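Local coordinates for protein glycosyl hydrolase BlGH5_18 (Bifidobacterium longum subsp. infantis, PDB 7LQX) that probably hydrolyses glycosidic bonds in N-glycan breakdown, as a family GH5 subfamily 18 glycoside hydrolase, at residues V135-Y146 against D189-H199. Sequence-based numbering, arbitrary orientation. Where two conformers were deposited one is given.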
ATOM      1  N   VAL A 135       3.822 -16.998   3.493  1.00 10.24           N
ATOM      2  CA  VAL A 135       2.862 -17.930   4.076  1.00 11.62           C
ATOM      3  C   VAL A 135       3.069 -18.041   5.581  1.00 11.09           C
ATOM      4  O   VAL A 135       2.104 -18.072   6.352  1.00 12.08           O
ATOM      5  CB  VAL A 135       2.954 -19.298   3.378  1.00 13.22           C
ATOM      6  CG1 VAL A 135       2.087 -20.326   4.095  1.00 19.78           C
ATOM      7  CG2 VAL A 135       2.556 -19.167   1.917  1.00 13.60           C
ATOM      8  N   LYS A 136       4.327 -18.105   6.027  1.00 10.94           N
ATOM      9  CA  LYS A 136       4.577 -18.133   7.462  1.00 10.81           C
ATOM     10  C   LYS A 136       4.041 -16.871   8.124  1.00 11.71           C
ATOM     11  O   LYS A 136       3.449 -16.929   9.209  1.00 11.73           O
ATOM     12  CB  LYS A 136       6.070 -18.308   7.740  1.00 13.90           C
ATOM     13  CG  LYS A 136       6.409 -18.300   9.222  1.00 17.44           C
ATOM     14  N   ALA A 137       4.239 -15.715   7.484  1.00 10.45           N
ATOM     15  CA  ALA A 137       3.756 -14.460   8.051  1.00  8.54           C
ATOM     16  C   ALA A 137       2.234 -14.419   8.085  1.00  9.14           C
ATOM     17  O   ALA A 137       1.635 -13.900   9.037  1.00  9.53           O
ATOM     18  CB  ALA A 137       4.300 -13.282   7.242  1.00 10.67           C
ATOM     19  N   GLU A 138       1.589 -14.954   7.050  1.00  9.36           N
ATOM     20  CA  GLU A 138       0.135 -15.019   7.048  1.00  9.49           C
ATOM     21  C   GLU A 138      -0.359 -15.877   8.201  1.00  9.68           C
ATOM     22  O   GLU A 138      -1.277 -15.493   8.932  1.00 11.28           O
ATOM     23  CB  GLU A 138      -0.347 -15.599   5.723  1.00  9.24           C
ATOM     24  CG  GLU A 138      -0.114 -14.695   4.537  1.00 10.10           C
ATOM     25  CD  GLU A 138      -0.071 -15.465   3.237  1.00 10.52           C
ATOM     26  OE1 GLU A 138       0.483 -14.936   2.253  1.00 11.56           O
ATOM     27  OE2 GLU A 138      -0.584 -16.599   3.199  1.00 12.86           O
ATOM     28  N   LYS A 139       0.258 -17.041   8.389  1.00 10.28           N
ATOM     29  CA  LYS A 139      -0.159 -17.913   9.477  1.00 10.51           C
ATOM     30  C   LYS A 139       0.051 -17.242  10.823  1.00 12.71           C
ATOM     31  O   LYS A 139      -0.786 -17.365  11.723  1.00 11.89           O
ATOM     32  CB  LYS A 139       0.603 -19.231   9.408  1.00 14.04           C
ATOM     33  CG  LYS A 139       0.191 -20.119   8.254  1.00 22.31           C
ATOM     34  CD  LYS A 139       0.974 -21.428   8.249  1.00 28.21           C
ATOM     35  CE  LYS A 139       0.759 -22.200   9.544  1.00 34.94           C
ATOM     36  NZ  LYS A 139       1.239 -23.611   9.465  1.00 45.17           N
ATOM     37  N   THR A 140       1.163 -16.524  10.982  1.00 11.29           N
ATOM     38  CA  THR A 140       1.412 -15.810  12.229  1.00 11.23           C
ATOM     39  C   THR A 140       0.328 -14.770  12.494  1.00 12.01           C
ATOM     40  O   THR A 140      -0.163 -14.657  13.624  1.00 11.76           O
ATOM     41  CB  THR A 140       2.801 -15.171  12.193  1.00 12.30           C
ATOM     42  OG1 THR A 140       3.782 -16.188  11.950  1.00 13.94           O
ATOM     43  CG2 THR A 140       3.104 -14.496  13.505  1.00 14.69           C
ATOM     44  N   LEU A 141      -0.062 -14.004  11.469  1.00 10.65           N
ATOM     45  CA  LEU A 141      -1.124 -13.016  11.652  1.00 10.72           C
ATOM     46  C   LEU A 141      -2.455 -13.683  11.995  1.00 11.20           C
ATOM     47  O   LEU A 141      -3.165 -13.243  12.906  1.00 11.00           O
ATOM     48  CB  LEU A 141      -1.258 -12.122  10.416  1.00  9.72           C
ATOM     49  CG  LEU A 141      -2.341 -11.045  10.562  1.00  9.50           C
ATOM     50  CD1 LEU A 141      -2.050 -10.134  11.763  1.00 13.14           C
ATOM     51  CD2 LEU A 141      -2.483 -10.238   9.288  1.00 11.26           C
ATOM     52  N   VAL A 142      -2.824 -14.743  11.269  1.00  9.94           N
ATOM     53  CA  VAL A 142      -4.062 -15.446  11.600  1.00  9.96           C
ATOM     54  C   VAL A 142      -4.031 -15.907  13.055  1.00 10.29           C
ATOM     55  O   VAL A 142      -5.001 -15.730  13.798  1.00 11.88           O
ATOM     56  CB  VAL A 142      -4.312 -16.629  10.647  1.00 10.12           C
ATOM     57  CG1 VAL A 142      -5.569 -17.392  11.070  1.00  9.97           C
ATOM     58  CG2 VAL A 142      -4.449 -16.176   9.221  1.00 11.49           C
ATOM     59  N   ALA A 143      -2.919 -16.513  13.481  1.00 10.16           N
ATOM     60  CA  ALA A 143      -2.839 -17.027  14.845  1.00 11.72           C
ATOM     61  C   ALA A 143      -2.942 -15.906  15.870  1.00 12.77           C
ATOM     62  O   ALA A 143      -3.626 -16.049  16.890  1.00 14.39           O
ATOM     63  CB  ALA A 143      -1.542 -17.813  15.045  1.00 13.05           C
ATOM     64  N   GLU A 144      -2.269 -14.782  15.625  1.00 12.67           N
ATOM     65  CA  GLU A 144      -2.290 -13.690  16.593  1.00 12.64           C
ATOM     66  C   GLU A 144      -3.673 -13.059  16.664  1.00 11.13           C
ATOM     67  O   GLU A 144      -4.210 -12.830  17.753  1.00 15.01           O
ATOM     68  CB  GLU A 144      -1.243 -12.643  16.220  1.00 14.67           C
ATOM     69  CG  GLU A 144       0.182 -13.145  16.290  1.00 21.80           C
ATOM     70  N   LEU A 145      -4.271 -12.788  15.505  1.00 12.45           N
ATOM     71  CA  LEU A 145      -5.610 -12.214  15.475  1.00 12.09           C
ATOM     72  C   LEU A 145      -6.623 -13.184  16.067  1.00 13.69           C
ATOM     73  O   LEU A 145      -7.441 -12.806  16.914  1.00 12.65           O
ATOM     74  CB  LEU A 145      -5.975 -11.846  14.037  1.00 14.33           C
ATOM     75  CG  LEU A 145      -7.344 -11.202  13.824  1.00 12.64           C
ATOM     76  CD1 LEU A 145      -7.477  -9.898  14.591  1.00 13.83           C
ATOM     77  CD2 LEU A 145      -7.595 -10.966  12.335  1.00 15.49           C
ATOM     78  N   TYR A 146      -6.560 -14.454  15.656  1.00 12.00           N
ATOM     79  CA  TYR A 146      -7.491 -15.448  16.174  1.00 12.04           C
ATOM     80  C   TYR A 146      -7.374 -15.580  17.687  1.00 13.23           C
ATOM     81  O   TYR A 146      -8.387 -15.689  18.389  1.00 14.41           O
ATOM     82  CB  TYR A 146      -7.236 -16.798  15.502  1.00 12.65           C
ATOM     83  CG  TYR A 146      -8.108 -17.888  16.067  1.00 12.47           C
ATOM     84  CD1 TYR A 146      -9.478 -17.886  15.853  1.00 11.97           C
ATOM     85  CD2 TYR A 146      -7.565 -18.914  16.817  1.00 13.52           C
ATOM     86  CE1 TYR A 146     -10.286 -18.882  16.376  1.00 12.17           C
ATOM     87  CE2 TYR A 146      -8.361 -19.914  17.345  1.00 16.03           C
ATOM     88  CZ  TYR A 146      -9.718 -19.894  17.130  1.00 12.92           C
ATOM     89  OH  TYR A 146     -10.476 -20.912  17.678  1.00 14.05           O
ATOM     90  N   ASP A 189      -3.472 -25.103   5.117  1.00 12.57           N
ATOM     91  CA  ASP A 189      -2.475 -24.649   6.082  1.00 15.88           C
ATOM     92  C   ASP A 189      -2.987 -23.477   6.910  1.00 13.47           C
ATOM     93  O   ASP A 189      -2.786 -23.437   8.130  1.00 14.73           O
ATOM     94  CB  ASP A 189      -1.204 -24.273   5.315  1.00 19.90           C
ATOM     95  CG  ASP A 189       0.016 -24.125   6.201  1.00 29.24           C
ATOM     96  OD1 ASP A 189       0.021 -24.640   7.337  1.00 26.39           O
ATOM     97  OD2 ASP A 189       0.987 -23.483   5.743  1.00 29.94           O
ATOM     98  N   LEU A 190      -3.658 -22.518   6.270  0.51 10.72           N
ATOM     99  CA  LEU A 190      -4.153 -21.353   7.001  0.51 11.01           C
ATOM    100  C   LEU A 190      -5.414 -21.677   7.795  0.51 10.85           C
ATOM    101  O   LEU A 190      -5.583 -21.185   8.918  0.51 11.63           O
ATOM    102  CB  LEU A 190      -4.396 -20.191   6.037  0.51 11.34           C
ATOM    103  CG  LEU A 190      -3.193 -19.291   5.752  0.51 11.81           C
ATOM    104  CD1 LEU A 190      -2.095 -20.010   4.990  0.51 14.21           C
ATOM    105  CD2 LEU A 190      -3.644 -18.051   4.993  0.51 12.17           C
ATOM    106  N   LEU A 191      -6.309 -22.501   7.240  1.00 10.04           N
ATOM    107  CA  LEU A 191      -7.532 -22.858   7.954  1.00 11.24           C
ATOM    108  C   LEU A 191      -7.222 -23.599   9.246  1.00 11.29           C
ATOM    109  O   LEU A 191      -7.978 -23.494  10.220  1.00 12.74           O
ATOM    110  CB  LEU A 191      -8.437 -23.706   7.058  1.00 11.04           C
ATOM    111  CG  LEU A 191      -9.015 -22.970   5.848  1.00 10.94           C
ATOM    112  CD1 LEU A 191      -9.609 -23.974   4.876  1.00 12.23           C
ATOM    113  CD2 LEU A 191     -10.058 -21.923   6.254  1.00 10.91           C
ATOM    114  N   ALA A 192      -6.126 -24.360   9.267  1.00 13.43           N
ATOM    115  CA  ALA A 192      -5.762 -25.172  10.418  1.00 12.75           C
ATOM    116  C   ALA A 192      -5.386 -24.343  11.632  1.00 12.98           C
ATOM    117  O   ALA A 192      -5.291 -24.895  12.732  1.00 14.95           O
ATOM    118  CB  ALA A 192      -4.590 -26.085  10.054  1.00 16.33           C
ATOM    119  N   VAL A 193      -5.154 -23.040  11.460  1.00 14.42           N
ATOM    120  CA  VAL A 193      -4.853 -22.188  12.602  1.00 14.00           C
ATOM    121  C   VAL A 193      -6.051 -22.072  13.529  1.00 15.96           C
ATOM    122  O   VAL A 193      -5.887 -21.896  14.742  1.00 17.83           O
ATOM    123  CB  VAL A 193      -4.365 -20.813  12.116  1.00 14.74           C
ATOM    124  CG1 VAL A 193      -4.097 -19.897  13.298  1.00 21.17           C
ATOM    125  CG2 VAL A 193      -3.120 -20.976  11.259  1.00 14.70           C
ATOM    126  N   VAL A 194      -7.264 -22.177  12.994  1.00 15.30           N
ATOM    127  CA  VAL A 194      -8.484 -21.989  13.773  1.00 15.22           C
ATOM    128  C   VAL A 194      -8.856 -23.290  14.470  1.00 15.86           C
ATOM    129  O   VAL A 194      -8.763 -24.372  13.884  1.00 15.75           O
ATOM    130  CB  VAL A 194      -9.622 -21.536  12.840  1.00 13.47           C
ATOM    131  CG1 VAL A 194     -10.943 -21.398  13.595  1.00 15.68           C
ATOM    132  CG2 VAL A 194      -9.257 -20.230  12.148  1.00 13.94           C
ATOM    133  N   ASP A 195      -9.305 -23.194  15.722  1.00 14.21           N
ATOM    134  CA  ASP A 195      -9.895 -24.343  16.412  1.00 13.87           C
ATOM    135  C   ASP A 195     -11.340 -24.472  15.937  1.00 14.90           C
ATOM    136  O   ASP A 195     -12.240 -23.788  16.435  1.00 13.81           O
ATOM    137  CB  ASP A 195      -9.809 -24.189  17.925  1.00 15.36           C
ATOM    138  CG  ASP A 195     -10.381 -25.389  18.668  1.00 18.59           C
ATOM    139  OD1 ASP A 195     -11.001 -26.262  18.028  1.00 17.77           O
ATOM    140  OD2 ASP A 195     -10.210 -25.458  19.902  1.00 21.66           O
ATOM    141  N   ARG A 196     -11.566 -25.345  14.964  1.00 14.94           N
ATOM    142  CA  ARG A 196     -12.875 -25.452  14.324  1.00 15.17           C
ATOM    143  C   ARG A 196     -13.905 -26.166  15.185  1.00 15.43           C
ATOM    144  O   ARG A 196     -15.079 -26.207  14.804  1.00 15.43           O
ATOM    145  CB  ARG A 196     -12.723 -26.086  12.940  1.00 14.13           C
ATOM    146  CG  ARG A 196     -11.955 -25.153  12.005  1.00 12.85           C
ATOM    147  CD  ARG A 196     -11.501 -25.821  10.743  1.00 13.76           C
ATOM    148  NE  ARG A 196     -12.620 -26.148   9.878  1.00 12.54           N
ATOM    149  CZ  ARG A 196     -12.488 -26.745   8.699  1.00 13.26           C
ATOM    150  NH1 ARG A 196     -11.277 -27.064   8.261  1.00 14.88           N
ATOM    151  NH2 ARG A 196     -13.557 -27.019   7.971  1.00 13.11           N
ATOM    152  N   ARG A 197     -13.518 -26.680  16.351  1.00 17.10           N
ATOM    153  CA  ARG A 197     -14.520 -27.091  17.321  1.00 17.22           C
ATOM    154  C   ARG A 197     -15.209 -25.893  17.962  1.00 21.51           C
ATOM    155  O   ARG A 197     -16.324 -26.032  18.472  1.00 20.74           O
ATOM    156  CB  ARG A 197     -13.878 -27.935  18.416  1.00 18.19           C
ATOM    157  CG  ARG A 197     -13.152 -29.169  17.909  1.00 23.79           C
ATOM    158  CD  ARG A 197     -12.319 -29.790  19.027  1.00 33.89           C
ATOM    159  NE  ARG A 197     -11.377 -28.820  19.581  1.00 39.54           N
ATOM    160  CZ  ARG A 197     -10.727 -28.967  20.731  1.00 45.74           C
ATOM    161  NH1 ARG A 197     -10.910 -30.050  21.473  1.00 44.67           N
ATOM    162  NH2 ARG A 197      -9.895 -28.021  21.143  1.00 44.22           N
ATOM    163  N   LYS A 198     -14.573 -24.719  17.938  1.00 15.21           N
ATOM    164  CA  LYS A 198     -15.100 -23.544  18.615  1.00 16.21           C
ATOM    165  C   LYS A 198     -15.507 -22.415  17.684  1.00 13.50           C
ATOM    166  O   LYS A 198     -16.375 -21.620  18.052  1.00 16.13           O
ATOM    167  CB  LYS A 198     -14.056 -22.979  19.589  1.00 17.87           C
ATOM    168  CG  LYS A 198     -13.657 -23.927  20.700  1.00 20.36           C
ATOM    169  CD  LYS A 198     -12.514 -23.333  21.511  1.00 24.53           C
ATOM    170  CE  LYS A 198     -12.151 -24.191  22.709  1.00 32.32           C
ATOM    171  NZ  LYS A 198     -11.285 -23.434  23.663  1.00 47.27           N
ATOM    172  N   HIS A 199     -14.910 -22.330  16.492  1.00 12.64           N
ATOM    173  CA  HIS A 199     -15.116 -21.218  15.575  1.00 12.22           C
ATOM    174  C   HIS A 199     -15.056 -21.729  14.145  1.00 11.31           C
ATOM    175  O   HIS A 199     -14.366 -22.707  13.855  1.00 13.85           O
ATOM    176  CB  HIS A 199     -14.028 -20.153  15.770  1.00 10.81           C
ATOM    177  CG  HIS A 199     -13.987 -19.596  17.153  1.00 11.31           C
ATOM    178  ND1 HIS A 199     -13.014 -19.932  18.069  1.00 12.12           N
ATOM    179  CD2 HIS A 199     -14.811 -18.725  17.779  1.00 13.17           C
ATOM    180  CE1 HIS A 199     -13.252 -19.305  19.206  1.00 12.69           C
ATOM    181  NE2 HIS A 199     -14.335 -18.564  19.054  1.00 12.27           N
TER
HETATM  182  O   HOH W   1      -1.250 -24.855   9.883  1.00 24.85           O
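Two neighbouring outer helices of the GH5 (beta/alpha)8 barrel meet here, helix 132-149 lying against the end of helix 180-191 and the loop that leads into strand 200-202. At one end Lys139 and Asp189 form a salt bridge, NZ to OD1 2.7 Å, with the ammonium reaching the syn side of the carboxylate but 27° out of its plane. A bend in the lysine chain (chi3 59°) brings CD and CE across the carboxylate, and a water links NZ to the backbone O of Asp189. Leu190 CD1 packs on Lys139 CG, and Val193 CG1 sits against Val142 CG1 and tight on Ala143 CA at 3.5 Å. Tyr146 then crosses to the loop: Val194 CA lies over one ring face, 4.2 Å from the centroid, while OH shares a hydrogen bond with His199 ND1 (2.7 Å) and takes a weak one from Asp195 N. Arg197 grips the Asp195 carboxylate side-on through NE and NH2, its backbone N closing an Asx turn on OD1. A methionine in place of Lys139 would probably leave Asp189 without its cationic mate. One salt bridge thus supplements apolar packing between the helices, whereas the tyrosine hydroxyl probably helps to hold the loop before strand 200-202.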